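Local structure of 2-methyl-3-hydroxypyridine-5-carboxylic acid oxygenase (Mesorhizobium loti, 3ALJ) at residues I240-E243 and V244-M248. The protein catalyses, with FAD as cofactor, the oxygenation of 2-methyl-3-hydroxypyridine-5-carboxylic acid, a reaction that in this enzyme class opens the pyridine ring. Numbering follows the deposited sequence.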
loop_
_atom_site.group_PDB
_atom_site.type_symbol
_atom_site.label_atom_id
_atom_site.label_comp_id
_atom_site.label_asym_id
_atom_site.label_seq_id
_atom_site.Cartn_x
_atom_site.Cartn_y
_atom_site.Cartn_z
ATOM N N ILE A 240 -5.782 -8.381 21.354
ATOM C CA ILE A 240 -5.440 -7.107 22.049
ATOM C C ILE A 240 -5.732 -7.192 23.569
ATOM O O ILE A 240 -6.687 -7.885 23.949
ATOM C CB ILE A 240 -6.133 -5.849 21.410
ATOM C CG1 ILE A 240 -7.669 -5.895 21.509
ATOM C CG2 ILE A 240 -5.704 -5.687 19.941
ATOM C CD1 ILE A 240 -8.329 -4.502 21.518
ATOM N N ASP A 241 -4.938 -6.494 24.361
ATOM C CA ASP A 241 -5.178 -6.355 25.814
ATOM C C ASP A 241 -6.252 -5.265 25.926
ATOM O O ASP A 241 -5.954 -4.085 25.746
ATOM C CB ASP A 241 -3.868 -5.942 26.420
ATOM C CG ASP A 241 -3.902 -5.842 27.944
ATOM O OD1 ASP A 241 -4.851 -5.217 28.424
ATOM O OD2 ASP A 241 -2.915 -6.260 28.586
ATOM N N LEU A 242 -7.516 -5.648 26.044
ATOM C CA LEU A 242 -8.617 -4.729 25.942
ATOM C C LEU A 242 -8.454 -3.634 26.957
ATOM O O LEU A 242 -8.669 -2.461 26.578
ATOM C CB LEU A 242 -9.908 -5.503 26.255
ATOM C CG LEU A 242 -11.138 -4.626 26.210
ATOM C CD1 LEU A 242 -11.401 -3.994 24.760
ATOM C CD2 LEU A 242 -12.356 -5.478 26.536
ATOM N N GLU A 243 -8.088 -3.947 28.215
ATOM C CA GLU A 243 -8.025 -2.874 29.207
ATOM C C GLU A 243 -7.035 -1.778 28.921
ATOM O O GLU A 243 -7.330 -0.585 29.191
ATOM C CB GLU A 243 -7.777 -3.475 30.617
ATOM C CG GLU A 243 -7.732 -2.429 31.791
ATOM C CD GLU A 243 -7.180 -3.011 33.099
ATOM O OE1 GLU A 243 -6.192 -3.814 33.135
ATOM O OE2 GLU A 243 -7.745 -2.621 34.146
ATOM N N VAL A 244 -5.868 -2.092 28.378
ATOM C CA VAL A 244 -4.868 -1.060 28.190
ATOM C C VAL A 244 -5.295 -0.126 27.057
ATOM O O VAL A 244 -4.937 1.053 27.091
ATOM C CB VAL A 244 -3.452 -1.647 27.938
ATOM C CG1 VAL A 244 -3.142 -2.112 26.502
ATOM C CG2 VAL A 244 -2.394 -0.793 28.439
ATOM N N TRP A 245 -6.088 -0.637 26.124
ATOM C CA TRP A 245 -6.576 0.197 24.995
ATOM C C TRP A 245 -7.799 0.985 25.429
ATOM O O TRP A 245 -7.915 2.209 25.170
ATOM C CB TRP A 245 -6.850 -0.634 23.730
ATOM C CG TRP A 245 -5.509 -1.091 23.082
ATOM C CD1 TRP A 245 -4.898 -2.283 23.192
ATOM C CD2 TRP A 245 -4.550 -0.232 22.462
ATOM N NE1 TRP A 245 -3.666 -2.296 22.586
ATOM C CE2 TRP A 245 -3.402 -0.998 22.179
ATOM C CE3 TRP A 245 -4.559 1.111 22.062
ATOM C CZ2 TRP A 245 -2.319 -0.468 21.527
ATOM C CZ3 TRP A 245 -3.480 1.628 21.406
ATOM C CH2 TRP A 245 -2.368 0.884 21.153
ATOM N N VAL A 246 -8.739 0.345 26.155
ATOM C CA VAL A 246 -9.893 1.113 26.651
ATOM C C VAL A 246 -9.451 2.207 27.650
ATOM O O VAL A 246 -10.037 3.364 27.627
ATOM C CB VAL A 246 -10.934 0.145 27.261
ATOM C CG1 VAL A 246 -12.092 0.964 28.012
ATOM C CG2 VAL A 246 -11.529 -0.735 26.174
ATOM N N GLU A 247 -8.423 1.959 28.469
ATOM C CA GLU A 247 -7.989 2.991 29.436
ATOM C C GLU A 247 -7.613 4.291 28.709
ATOM O O GLU A 247 -7.946 5.379 29.211
ATOM C CB GLU A 247 -6.820 2.503 30.281
ATOM C CG GLU A 247 -6.295 3.632 31.180
ATOM C CD GLU A 247 -5.130 3.197 32.091
ATOM O OE1 GLU A 247 -4.226 2.400 31.635
ATOM O OE2 GLU A 247 -5.153 3.672 33.265
ATOM N N MET A 248 -6.895 4.189 27.575
ATOM C CA MET A 248 -6.418 5.426 26.941
ATOM C C MET A 248 -7.304 5.857 25.796
ATOM O O MET A 248 -7.177 6.989 25.434
ATOM C CB MET A 248 -4.882 5.329 26.567
ATOM C CG MET A 248 -3.790 5.746 27.883
ATOM S SD MET A 248 -2.274 5.333 27.234
ATOM C CE MET A 248 -2.149 6.882 26.291
HETATM O O HOH W 1 -2.698 -5.076 23.024
#
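Val246 N donates to Leu242 O at 2.8 Å, nearly straight (173° at the hydrogen), and Glu247 N to Glu243 O at 2.9 Å, two i to i+4 bonds of the first turn of helix 242-248. One residue earlier the pattern slackens: the bonds from Val244 N and Trp245 N to Asp241 O are weak. The Asp241 side chain adds a second acceptor for Val244 N. With CG anti to the backbone N (chi1 -176°), OD1 swings back to Val244 N at 3.3 Å, the amide approaching from above the carboxylate plane, 42° out of it. This is an N-cap bond, the amide of N3 (Val244) donating to the side chain of the N-cap residue, and Arg234 forms salt bridges with both Asp241 OD2 and Glu243 OE1. Replacing Asp241 by alanine removes the carboxylate, so Val244 N would probably lose its capping acceptor and keep the weak bond to the backbone O, and Arg234 would lose one carboxylate mate. Past the cap, the helix lies against strand 221-228 of the seven-stranded mixed sheet: the Trp245 side chain rests on Leu226 and Ala228, about 13 Å from FAD and not in contact with it. Its CD1 stands 3.3 Å from Asp241 O, while a water in the ring plane accepts from NE1 at 3.0 Å and also from Asp241 N, tying indole to cap backbone. On another side, Leu242 CD1 meets Val246 CG2 at 3.6 Å, one turn on, and Leu242 also touches Leu256 and Ala260 of helix 253-260. Glu247 OE1 forms a salt bridge with Arg208, and the Val244 side chain touches the same arginine.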